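Local coordinates for receptor-like protein kinase ANXUR1 (Arabidopsis thaliana, PDB 6FIG), which is a receptor-like kinase of plant reproduction whose extracellular part, built from tandem malectin-like modules, probably senses signals outside the cell, at residues S83-G87 and L88-N92; I159-P162 and E163-D166; S243-P246 and A247-K251; I301-N305 and R306-A310. All coordinates share one frame; numbering follows the deposited sequence.

The four contacts follow one another along the chain, each a local turn or corner of the malectin-like ectodomain. Interaction 1, in the loop between strands 73-80 and 95-99, lies at the surface about 28 Å from the chain's centre and some 45 Å, centre to centre, from interaction 4. Interactions 2 and 3 sit nearer the middle, with centres about 16 Å apart, and touch directly: Leu164 packs on Ser243 and Ile244. Both also meet the second subunit. Interaction 3 supplies a calcium ligand, whereas interaction 4, the hairpin of strands 299-303 and 306-307, packs against a glycan. The set thus runs from one outer loop through the middle of the chain to a hairpin at a sheet edge that contacts a glycan.

Interaction 1: residues S83-G87 and L88-N92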
loop_
_atom_site.group_PDB
_atom_site.type_symbol
_atom_site.label_atom_id
_atom_site.label_comp_id
_atom_site.label_asym_id
_atom_site.label_seq_id
_atom_site.Cartn_x
_atom_site.Cartn_y
_atom_site.Cartn_z
ATOM N N SER A 83 -2.146 -4.809 -30.439
ATOM C CA SER A 83 -1.124 -5.592 -31.148
ATOM C C SER A 83 -1.824 -6.773 -31.807
ATOM O O SER A 83 -3.045 -6.907 -31.709
ATOM C CB SER A 83 -0.058 -6.102 -30.172
ATOM O OG SER A 83 1.010 -6.745 -30.850
ATOM N N THR A 84 -1.062 -7.627 -32.472
ATOM C CA THR A 84 -1.638 -8.831 -33.062
ATOM C C THR A 84 -1.693 -9.905 -31.982
ATOM O O THR A 84 -0.668 -10.286 -31.419
ATOM C CB THR A 84 -0.853 -9.297 -34.296
ATOM O OG1 THR A 84 -0.839 -8.235 -35.256
ATOM C CG2 THR A 84 -1.502 -10.530 -34.938
ATOM N N TYR A 85 -2.909 -10.352 -31.678
ATOM C CA TYR A 85 -3.154 -11.426 -30.725
ATOM C C TYR A 85 -3.825 -12.566 -31.479
ATOM O O TYR A 85 -4.821 -12.329 -32.174
ATOM C CB TYR A 85 -4.083 -10.939 -29.641
ATOM C CG TYR A 85 -3.494 -9.838 -28.788
ATOM C CD1 TYR A 85 -2.494 -10.119 -27.854
ATOM C CD2 TYR A 85 -3.956 -8.539 -28.887
ATOM C CE1 TYR A 85 -1.957 -9.130 -27.059
ATOM C CE2 TYR A 85 -3.430 -7.528 -28.087
ATOM C CZ TYR A 85 -2.433 -7.831 -27.175
ATOM O OH TYR A 85 -1.928 -6.824 -26.368
ATOM N N THR A 86 -3.272 -13.774 -31.331
ATOM C CA THR A 86 -3.822 -15.017 -31.919
ATOM C C THR A 86 -4.217 -14.873 -33.397
ATOM O O THR A 86 -5.256 -15.379 -33.835
ATOM C CB THR A 86 -4.987 -15.557 -31.054
ATOM O OG1 THR A 86 -6.040 -14.582 -30.954
ATOM C CG2 THR A 86 -4.483 -15.837 -29.639
ATOM N N GLY A 87 -3.369 -14.179 -34.158
ATOM C CA GLY A 87 -3.598 -13.937 -35.585
ATOM C C GLY A 87 -4.700 -12.953 -35.960
ATOM O O GLY A 87 -4.958 -12.757 -37.146
ATOM N N LEU A 88 -5.347 -12.317 -34.978
ATOM C CA LEU A 88 -6.453 -11.407 -35.272
ATOM C C LEU A 88 -5.914 -10.041 -35.687
ATOM O O LEU A 88 -4.840 -9.654 -35.267
ATOM C CB LEU A 88 -7.386 -11.261 -34.066
ATOM C CG LEU A 88 -8.128 -12.513 -33.600
ATOM C CD1 LEU A 88 -8.853 -12.238 -32.295
ATOM C CD2 LEU A 88 -9.104 -12.990 -34.674
ATOM N N ASN A 89 -6.678 -9.339 -36.517
ATOM C CA ASN A 89 -6.342 -7.993 -36.988
ATOM C C ASN A 89 -6.885 -7.024 -35.940
ATOM O O ASN A 89 -8.095 -6.866 -35.828
ATOM C CB ASN A 89 -6.976 -7.747 -38.379
ATOM C CG ASN A 89 -6.613 -6.389 -38.989
ATOM O OD1 ASN A 89 -6.204 -5.465 -38.301
ATOM N ND2 ASN A 89 -6.773 -6.277 -40.311
ATOM N N ILE A 90 -5.993 -6.364 -35.201
ATOM C CA ILE A 90 -6.389 -5.407 -34.149
ATOM C C ILE A 90 -7.276 -4.257 -34.659
ATOM O O ILE A 90 -8.059 -3.709 -33.898
ATOM C CB ILE A 90 -5.147 -4.857 -33.393
ATOM C CG1 ILE A 90 -5.516 -4.316 -32.002
ATOM C CG2 ILE A 90 -4.400 -3.816 -34.224
ATOM C CD1 ILE A 90 -6.035 -5.362 -31.042
ATOM N N SER A 91 -7.171 -3.903 -35.941
ATOM C CA SER A 91 -8.074 -2.909 -36.545
ATOM C C SER A 91 -9.551 -3.324 -36.577
ATOM O O SER A 91 -10.414 -2.472 -36.768
ATOM C CB SER A 91 -7.625 -2.549 -37.966
ATOM O OG SER A 91 -6.353 -1.932 -37.938
ATOM N N ASN A 92 -9.838 -4.612 -36.381
ATOM C CA ASN A 92 -11.214 -5.110 -36.297
ATOM C C ASN A 92 -11.787 -5.010 -34.900
ATOM O O ASN A 92 -12.983 -5.228 -34.735
ATOM C CB ASN A 92 -11.315 -6.583 -36.748
ATOM C CG ASN A 92 -11.021 -6.778 -38.216
ATOM O OD1 ASN A 92 -11.116 -5.853 -39.021
ATOM N ND2 ASN A 92 -10.653 -7.996 -38.573
HETATM O O HOH W 1 -5.052 -8.690 -32.504
HETATM O O HOH W 2 -3.199 -6.477 -35.723
#
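Ile90 lays its side chain over the carbonyl oxygen of Ser83, with Ser83 O 3.4 Å from Ile90 CB and equally close to Ile90 CD1. CG1 stands anti to the backbone N (chi1 -158°), which carries CD1 back along Ser83 and to the edge of the Tyr85 ring, near the ring plane. At the head of the loop a type I' turn from Tyr85 to Leu88 is closed by Leu88 N, which donates to Tyr85 O at 2.9 Å in a nearly straight bond (165°). Within the turn, Thr86 and Leu88 lie side by side, Thr86 OG1 3.9 Å from Leu88 CD1. Two waters bridge the two arms of the loop. One accepts from Tyr85 N and donates to both Ser83 O and Leu88 O, the latter at 2.9 Å; the other joins Thr84 OG1 to Ile90 N, from which it accepts. Asn89 OD1 takes the N-H of Ser91 in an Asx turn (3.0 Å) at the start of the 3-10 segment 90-92. Tyr85 is buried beneath the loop, its hydroxyl hydrogen-bonded to Tyr81 O and Asn154 ND2, while its ring packs against Ala37 of strand 35-38 and Ala55 and Ile57 of strand 54-58.

Interaction 2: residues I159-P162 and E163-D166; sequences IQMP and ELFD
Following strand 151-161, the chain bends through an inverse gamma turn centred on Glu163, with Pro162 O 2.9 Å from Leu164 N. This corner of the malectin-like fold leads from one long strand toward strand 167-170, and the buried side chains of Met161, Leu164 and Phe165 gather round the methionine methyl, CE. Met161 does most of the reaching. Its CG lies between the backbone N and the carbonyl carbon (chi1 68°), and a bend at the sulfur (chi3 -73°) brings CE to Leu164 and Phe165. There Met161 CE meets Leu164 CD1 at 3.9 Å, the two side chains crossing at a slant, and approaches the Phe165 ring obliquely, with the methionine and phenylalanine side chains at about a right angle. The Phe165 ring also makes an edge-to-face contact with Phe370. Glu163 turns away from this apolar group, and its OE1 forms a salt bridge with Arg73 NE of strand 73-80, the strand that also pairs with Met161 through the backbone. Leu164 divides its two methyls: while CD1 goes to the methionine, Leu164 CD2 rests 3.9 Å from Pro162 CB.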
loop_
_atom_site.group_PDB
_atom_site.type_symbol
_atom_site.label_atom_id
_atom_site.label_comp_id
_atom_site.label_asym_id
_atom_site.label_seq_id
_atom_site.Cartn_x
_atom_site.Cartn_y
_atom_site.Cartn_z
ATOM N N ILE A 159 -9.616 -0.321 -7.188
ATOM C CA ILE A 159 -8.958 0.255 -6.015
ATOM C C ILE A 159 -10.006 1.057 -5.255
ATOM O O ILE A 159 -10.536 2.037 -5.790
ATOM C CB ILE A 159 -7.825 1.201 -6.448
ATOM C CG1 ILE A 159 -6.771 0.467 -7.306
ATOM C CG2 ILE A 159 -7.165 1.856 -5.243
ATOM C CD1 ILE A 159 -5.985 1.378 -8.214
ATOM N N GLN A 160 -10.286 0.670 -4.026
ATOM C CA GLN A 160 -11.158 1.465 -3.159
ATOM C C GLN A 160 -10.526 2.837 -2.910
ATOM O O GLN A 160 -9.325 2.926 -2.652
ATOM C CB GLN A 160 -11.384 0.765 -1.824
ATOM C CG GLN A 160 -12.508 1.379 -1.026
ATOM C CD GLN A 160 -12.740 0.676 0.276
ATOM O OE1 GLN A 160 -13.112 -0.506 0.293
ATOM N NE2 GLN A 160 -12.541 1.394 1.374
ATOM N N MET A 161 -11.313 3.914 -3.000
ATOM C CA MET A 161 -10.776 5.267 -2.821
ATOM C C MET A 161 -11.707 6.090 -1.964
ATOM O O MET A 161 -12.880 5.814 -1.887
ATOM C CB MET A 161 -10.505 5.962 -4.148
ATOM C CG MET A 161 -11.758 6.283 -4.934
ATOM S SD MET A 161 -11.433 7.191 -6.420
ATOM C CE MET A 161 -11.039 8.804 -5.772
ATOM N N PRO A 162 -11.171 7.102 -1.282
ATOM C CA PRO A 162 -12.044 8.011 -0.553
ATOM C C PRO A 162 -12.923 8.876 -1.481
ATOM O O PRO A 162 -12.715 8.955 -2.702
ATOM C CB PRO A 162 -11.052 8.929 0.215
ATOM C CG PRO A 162 -9.728 8.245 0.128
ATOM C CD PRO A 162 -9.748 7.469 -1.150
ATOM N N GLU A 163 -13.911 9.506 -0.861
ATOM C CA GLU A 163 -14.781 10.438 -1.577
ATOM C C GLU A 163 -14.069 11.766 -1.772
ATOM O O GLU A 163 -14.221 12.693 -0.986
ATOM C CB GLU A 163 -16.093 10.627 -0.819
ATOM C CG GLU A 163 -16.919 9.356 -0.761
ATOM C CD GLU A 163 -17.607 8.993 -2.072
ATOM O OE1 GLU A 163 -17.510 9.719 -3.087
ATOM O OE2 GLU A 163 -18.279 7.943 -2.067
ATOM N N LEU A 164 -13.285 11.844 -2.834
ATOM C CA LEU A 164 -12.422 12.995 -3.058
ATOM C C LEU A 164 -13.096 14.072 -3.899
ATOM O O LEU A 164 -12.449 15.072 -4.217
ATOM C CB LEU A 164 -11.129 12.566 -3.727
ATOM C CG LEU A 164 -10.262 11.668 -2.823
ATOM C CD1 LEU A 164 -8.991 11.320 -3.578
ATOM C CD2 LEU A 164 -9.960 12.314 -1.496
ATOM N N PHE A 165 -14.376 13.871 -4.249
ATOM C CA PHE A 165 -15.117 14.779 -5.133
ATOM C C PHE A 165 -16.303 15.357 -4.393
ATOM O O PHE A 165 -16.985 14.672 -3.649
ATOM C CB PHE A 165 -15.601 14.031 -6.374
ATOM C CG PHE A 165 -14.481 13.368 -7.132
ATOM C CD1 PHE A 165 -13.606 14.135 -7.884
ATOM C CD2 PHE A 165 -14.253 12.008 -7.014
ATOM C CE1 PHE A 165 -12.548 13.536 -8.581
ATOM C CE2 PHE A 165 -13.214 11.399 -7.696
ATOM C CZ PHE A 165 -12.346 12.162 -8.472
ATOM N N ASP A 166 -16.535 16.642 -4.582
ATOM C CA ASP A 166 -17.711 17.294 -4.023
ATOM C C ASP A 166 -18.215 18.261 -5.104
ATOM O O ASP A 166 -18.270 17.875 -6.283
ATOM C CB ASP A 166 -17.363 17.972 -2.696
ATOM C CG ASP A 166 -18.592 18.331 -1.893
ATOM O OD1 ASP A 166 -19.456 17.442 -1.688
ATOM O OD2 ASP A 166 -18.696 19.492 -1.463
#

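Interaction 3: residues S243-P246 and A247-K251; sequences SIAP and ADIYK. With CA (calcium ion), chain H.
Pro246 and Ile249 pack at the start of the short, weakly bonded helix of about 247-250, the proline ring CD lying 3.9 Å from Ile249 CG1 where the two side chains meet at a slant. The same pair is joined through the backbone: Ile249 N donates to Pro246 O at 3.0 Å, a bent bond (141°). Tyr250 makes the second part of the packing. With CG anti to the carbonyl carbon (chi1 -61°), the ring is placed beside Ala245, whose CB touches Tyr250 CE2 at 3.8 Å and whose O lies at the ring edge. Tyr250 OH lies 3.6 Å from Ile244 CG2 and is hydrogen-bonded to His285 ND1, giving this buried oxygen a polar partner. Ile249 CG2 stands over one face of the ring. By contrast, Ala247, Asp248 and Lys251 are partly exposed, and the carboxylate of Asp248 heads away from the loop. The helix also serves a metal site: Ile249 O binds calcium at 2.5 Å, together with Asn192 OD1 and the carbonyl oxygens of Val193, Thr252 and Asn365. After Lys251 the chain enters strand 252-255, while Ile244, Ala245 and Tyr250 lie against strand 278-287.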
loop_
_atom_site.group_PDB
_atom_site.type_symbol
_atom_site.label_atom_id
_atom_site.label_comp_id
_atom_site.label_asym_id
_atom_site.label_seq_id
_atom_site.Cartn_x
_atom_site.Cartn_y
_atom_site.Cartn_z
ATOM N N SER A 243 -4.753 12.217 0.660
ATOM C CA SER A 243 -5.156 11.503 -0.550
ATOM C C SER A 243 -5.493 12.395 -1.733
ATOM O O SER A 243 -5.531 11.919 -2.872
ATOM C CB SER A 243 -6.377 10.600 -0.300
ATOM O OG SER A 243 -6.096 9.633 0.670
ATOM N N ILE A 244 -5.750 13.698 -1.497
ATOM C CA ILE A 244 -6.056 14.592 -2.599
ATOM C C ILE A 244 -4.920 14.612 -3.619
ATOM O O ILE A 244 -5.149 14.495 -4.811
ATOM C CB ILE A 244 -6.403 16.016 -2.097
ATOM C CG1 ILE A 244 -7.804 16.021 -1.447
ATOM C CG2 ILE A 244 -6.290 17.043 -3.186
ATOM C CD1 ILE A 244 -8.972 15.875 -2.418
ATOM N N ALA A 245 -3.688 14.733 -3.133
ATOM C CA ALA A 245 -2.515 14.753 -4.026
ATOM C C ALA A 245 -1.268 14.643 -3.161
ATOM O O ALA A 245 -1.261 15.130 -2.032
ATOM C CB ALA A 245 -2.464 16.034 -4.830
ATOM N N PRO A 246 -0.216 14.009 -3.683
ATOM C CA PRO A 246 0.998 13.858 -2.914
ATOM C C PRO A 246 1.781 15.149 -2.745
ATOM O O PRO A 246 1.637 16.116 -3.524
ATOM C CB PRO A 246 1.809 12.839 -3.732
ATOM C CG PRO A 246 1.329 13.014 -5.110
ATOM C CD PRO A 246 -0.120 13.365 -4.997
ATOM N N ALA A 247 2.608 15.171 -1.713
ATOM C CA ALA A 247 3.317 16.400 -1.333
ATOM C C ALA A 247 4.149 16.973 -2.466
ATOM O O ALA A 247 4.239 18.200 -2.620
ATOM C CB ALA A 247 4.189 16.171 -0.120
ATOM N N ASP A 248 4.732 16.100 -3.282
ATOM C CA ASP A 248 5.575 16.561 -4.377
ATOM C C ASP A 248 4.852 17.407 -5.416
ATOM O O ASP A 248 5.502 18.265 -6.031
ATOM C CB ASP A 248 6.358 15.409 -5.019
ATOM C CG ASP A 248 7.654 15.065 -4.241
ATOM O OD1 ASP A 248 8.101 15.812 -3.335
ATOM O OD2 ASP A 248 8.264 14.031 -4.534
ATOM N N ILE A 249 3.538 17.227 -5.598
ATOM C CA ILE A 249 2.769 18.104 -6.476
ATOM C C ILE A 249 2.899 19.551 -6.000
ATOM O O ILE A 249 3.156 20.471 -6.806
ATOM C CB ILE A 249 1.263 17.714 -6.484
ATOM C CG1 ILE A 249 1.088 16.367 -7.193
ATOM C CG2 ILE A 249 0.371 18.810 -7.067
ATOM C CD1 ILE A 249 1.422 16.382 -8.662
ATOM N N TYR A 250 2.732 19.736 -4.699
ATOM C CA TYR A 250 2.690 21.070 -4.095
ATOM C C TYR A 250 4.065 21.718 -3.976
ATOM O O TYR A 250 4.145 22.940 -3.835
ATOM C CB TYR A 250 1.958 20.986 -2.754
ATOM C CG TYR A 250 0.539 20.515 -2.921
ATOM C CD1 TYR A 250 -0.390 21.280 -3.609
ATOM C CD2 TYR A 250 0.131 19.276 -2.448
ATOM C CE1 TYR A 250 -1.687 20.854 -3.778
ATOM C CE2 TYR A 250 -1.176 18.840 -2.606
ATOM C CZ TYR A 250 -2.070 19.608 -3.308
ATOM O OH TYR A 250 -3.367 19.195 -3.479
ATOM N N LYS A 251 5.139 20.930 -4.081
ATOM C CA LYS A 251 6.508 21.471 -3.985
ATOM C C LYS A 251 7.085 22.000 -5.304
ATOM O O LYS A 251 8.231 22.489 -5.335
ATOM C CB LYS A 251 7.462 20.419 -3.391
ATOM C CG LYS A 251 7.125 20.079 -1.958
ATOM C CD LYS A 251 7.987 18.940 -1.410
ATOM C CE LYS A 251 7.489 18.524 -0.032
ATOM N NZ LYS A 251 8.223 17.348 0.545
HETATM CA CA CA H . 3.789 20.826 -9.164
#

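Interaction 4: residues I301-N305 and R306-A310. With NAG (2-acetamido-2-deoxy-beta-D-glucopyranose), chain D; NAG (2-acetamido-2-deoxy-beta-D-glucopyranose), chain B.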
loop_
_atom_site.group_PDB
_atom_site.type_symbol
_atom_site.label_atom_id
_atom_site.label_comp_id
_atom_site.label_asym_id
_atom_site.label_seq_id
_atom_site.Cartn_x
_atom_site.Cartn_y
_atom_site.Cartn_z
ATOM N N ILE A 301 -7.991 33.712 -13.808
ATOM C CA ILE A 301 -8.016 32.343 -14.341
ATOM C C ILE A 301 -9.208 32.244 -15.267
ATOM O O ILE A 301 -10.331 32.598 -14.870
ATOM C CB ILE A 301 -8.162 31.293 -13.234
ATOM C CG1 ILE A 301 -7.047 31.417 -12.182
ATOM C CG2 ILE A 301 -8.177 29.882 -13.827
ATOM C CD1 ILE A 301 -7.164 30.416 -11.049
ATOM N N TYR A 302 -8.963 31.770 -16.490
ATOM C CA TYR A 302 -10.006 31.607 -17.502
ATOM C C TYR A 302 -10.036 30.161 -17.976
ATOM O O TYR A 302 -8.996 29.508 -18.075
ATOM C CB TYR A 302 -9.752 32.533 -18.685
ATOM C CG TYR A 302 -9.487 33.959 -18.286
ATOM C CD1 TYR A 302 -10.527 34.802 -17.928
ATOM C CD2 TYR A 302 -8.189 34.471 -18.293
ATOM C CE1 TYR A 302 -10.282 36.126 -17.582
ATOM C CE2 TYR A 302 -7.934 35.787 -17.948
ATOM C CZ TYR A 302 -8.975 36.606 -17.593
ATOM O OH TYR A 302 -8.673 37.928 -17.258
ATOM N N ILE A 303 -11.246 29.657 -18.231
ATOM C CA ILE A 303 -11.434 28.290 -18.719
ATOM C C ILE A 303 -12.337 28.407 -19.946
ATOM O O ILE A 303 -13.443 28.934 -19.846
ATOM C CB ILE A 303 -12.056 27.360 -17.641
ATOM C CG1 ILE A 303 -11.066 27.155 -16.491
ATOM C CG2 ILE A 303 -12.424 26.004 -18.251
ATOM C CD1 ILE A 303 -11.598 26.452 -15.254
ATOM N N ASN A 304 -11.856 27.957 -21.103
ATOM C CA ASN A 304 -12.583 28.074 -22.375
ATOM C C ASN A 304 -13.055 29.491 -22.616
ATOM O O ASN A 304 -14.222 29.730 -22.941
ATOM C CB ASN A 304 -13.745 27.059 -22.460
ATOM C CG ASN A 304 -13.261 25.680 -22.800
ATOM O OD1 ASN A 304 -12.105 25.383 -22.587
ATOM N ND2 ASN A 304 -14.150 24.812 -23.285
ATOM N N ASN A 305 -12.120 30.423 -22.407
ATOM C CA ASN A 305 -12.328 31.865 -22.595
ATOM C C ASN A 305 -13.348 32.503 -21.653
ATOM O O ASN A 305 -13.680 33.681 -21.826
ATOM C CB ASN A 305 -12.665 32.187 -24.062
ATOM C CG ASN A 305 -11.614 31.673 -25.025
ATOM O OD1 ASN A 305 -10.416 31.647 -24.704
ATOM N ND2 ASN A 305 -12.053 31.257 -26.216
ATOM N N ARG A 306 -13.802 31.767 -20.640
ATOM C CA ARG A 306 -14.764 32.266 -19.682
ATOM C C ARG A 306 -14.087 32.420 -18.320
ATOM O O ARG A 306 -13.049 31.815 -18.052
ATOM C CB ARG A 306 -15.932 31.316 -19.594
ATOM C CG ARG A 306 -16.691 31.231 -20.912
ATOM C CD ARG A 306 -17.565 30.012 -20.922
ATOM N NE ARG A 306 -18.720 30.195 -20.055
ATOM C CZ ARG A 306 -19.705 29.315 -19.905
ATOM N NH1 ARG A 306 -19.683 28.147 -20.550
ATOM N NH2 ARG A 306 -20.724 29.613 -19.097
ATOM N N THR A 307 -14.695 33.232 -17.467
ATOM C CA THR A 307 -14.085 33.635 -16.196
ATOM C C THR A 307 -14.256 32.562 -15.135
ATOM O O THR A 307 -15.382 32.169 -14.810
ATOM C CB THR A 307 -14.678 34.996 -15.719
ATOM O OG1 THR A 307 -14.269 36.031 -16.613
ATOM C CG2 THR A 307 -14.200 35.355 -14.311
ATOM N N ALA A 308 -13.134 32.060 -14.614
ATOM C CA ALA A 308 -13.123 31.193 -13.453
ATOM C C ALA A 308 -12.818 31.976 -12.166
ATOM O O ALA A 308 -13.480 31.782 -11.142
ATOM C CB ALA A 308 -12.126 30.069 -13.655
ATOM N N GLN A 309 -11.801 32.841 -12.210
ATOM C CA GLN A 309 -11.534 33.802 -11.130
ATOM C C GLN A 309 -11.066 35.037 -11.807
ATOM O O GLN A 309 -10.038 35.009 -12.500
ATOM C CB GLN A 309 -10.377 33.388 -10.230
ATOM C CG GLN A 309 -10.539 32.219 -9.343
ATOM C CD GLN A 309 -11.700 32.227 -8.359
ATOM O OE1 GLN A 309 -12.208 33.232 -7.896
ATOM N NE2 GLN A 309 -12.096 31.052 -8.020
ATOM N N ALA A 310 -11.782 36.135 -11.639
ATOM C CA ALA A 310 -11.330 37.371 -12.227
ATOM C C ALA A 310 -12.069 38.521 -11.595
ATOM O O ALA A 310 -12.638 38.345 -10.509
ATOM C CB ALA A 310 -11.496 37.334 -13.746
HETATM C C1 NAG D . -5.911 35.989 -21.577
HETATM C C2 NAG D . -5.941 37.311 -22.316
HETATM C C3 NAG D . -7.346 37.903 -22.330
HETATM C C4 NAG D . -8.396 36.875 -22.716
HETATM C C5 NAG D . -8.260 35.656 -21.815
HETATM C C6 NAG D . -9.301 34.561 -22.025
HETATM C C7 NAG D . -3.848 38.596 -22.120
HETATM C C8 NAG D . -3.046 39.489 -21.208
HETATM N N2 NAG D . -5.012 38.185 -21.608
HETATM O O3 NAG D . -7.379 38.984 -23.261
HETATM O O4 NAG D . -9.699 37.432 -22.523
HETATM O O5 NAG D . -6.957 35.138 -22.051
HETATM O O6 NAG D . -9.106 33.899 -23.278
HETATM O O7 NAG D . -3.453 38.285 -23.240
HETATM C C1 NAG B . -10.488 37.237 -23.698
HETATM C C2 NAG B . -11.953 37.509 -23.412
HETATM C C3 NAG B . -12.740 37.157 -24.668
HETATM C C4 NAG B . -12.214 37.923 -25.889
HETATM C C5 NAG B . -10.682 37.855 -26.005
HETATM C C6 NAG B . -10.143 38.877 -27.003
HETATM C C7 NAG B . -12.549 37.235 -21.033
HETATM C C8 NAG B . -13.093 36.286 -20.003
HETATM N N2 NAG B . -12.451 36.745 -22.274
HETATM O O3 NAG B . -14.122 37.459 -24.452
HETATM O O4 NAG B . -12.825 37.384 -27.076
HETATM O O5 NAG B . -10.046 38.102 -24.740
HETATM O O6 NAG B . -9.850 40.115 -26.338
HETATM O O7 NAG B . -12.218 38.371 -20.728
#
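Tyr302 and Thr307 face each other across a non-hydrogen-bonded antiparallel pair, their side chains side by side and pointing the same way, with Tyr302 CE1 4.1 Å from Thr307 OG1. The ring offers one face to the chain D N-acetylglucosamine, whose C5 lies 3.7 Å above the plane, offset toward the rim; Arg306 O sits in plane at the ring edge. The acetyl methyl C8 of the chain B sugar comes obliquely to the same ring, 3.6 Å from Tyr302 CD1, and also touches Thr307 OG1. Asn305 O accepts a weak bond from N2 of that sugar. Ala308 CB touches Ile301 CG2 and Ile303 CD1, each at 4.0 Å. Ile301 O grips two donors, Ala308 N at 2.9 Å and Gln309 N at 3.0 Å, which is the signature of a classic beta bulge. The strands are closed by a type I' turn from Ile303 to Arg306, where Ile303 N donates to Arg306 O and Arg306 N returns a bond to Ile303 O. Asn304 OD1 accepts from Thr346 N of strand 344-351. Sugar stacked on an aromatic face is a familiar form of carbohydrate contact, and here this bulged hairpin forms part of a glycan pocket that Gln348 helps complete.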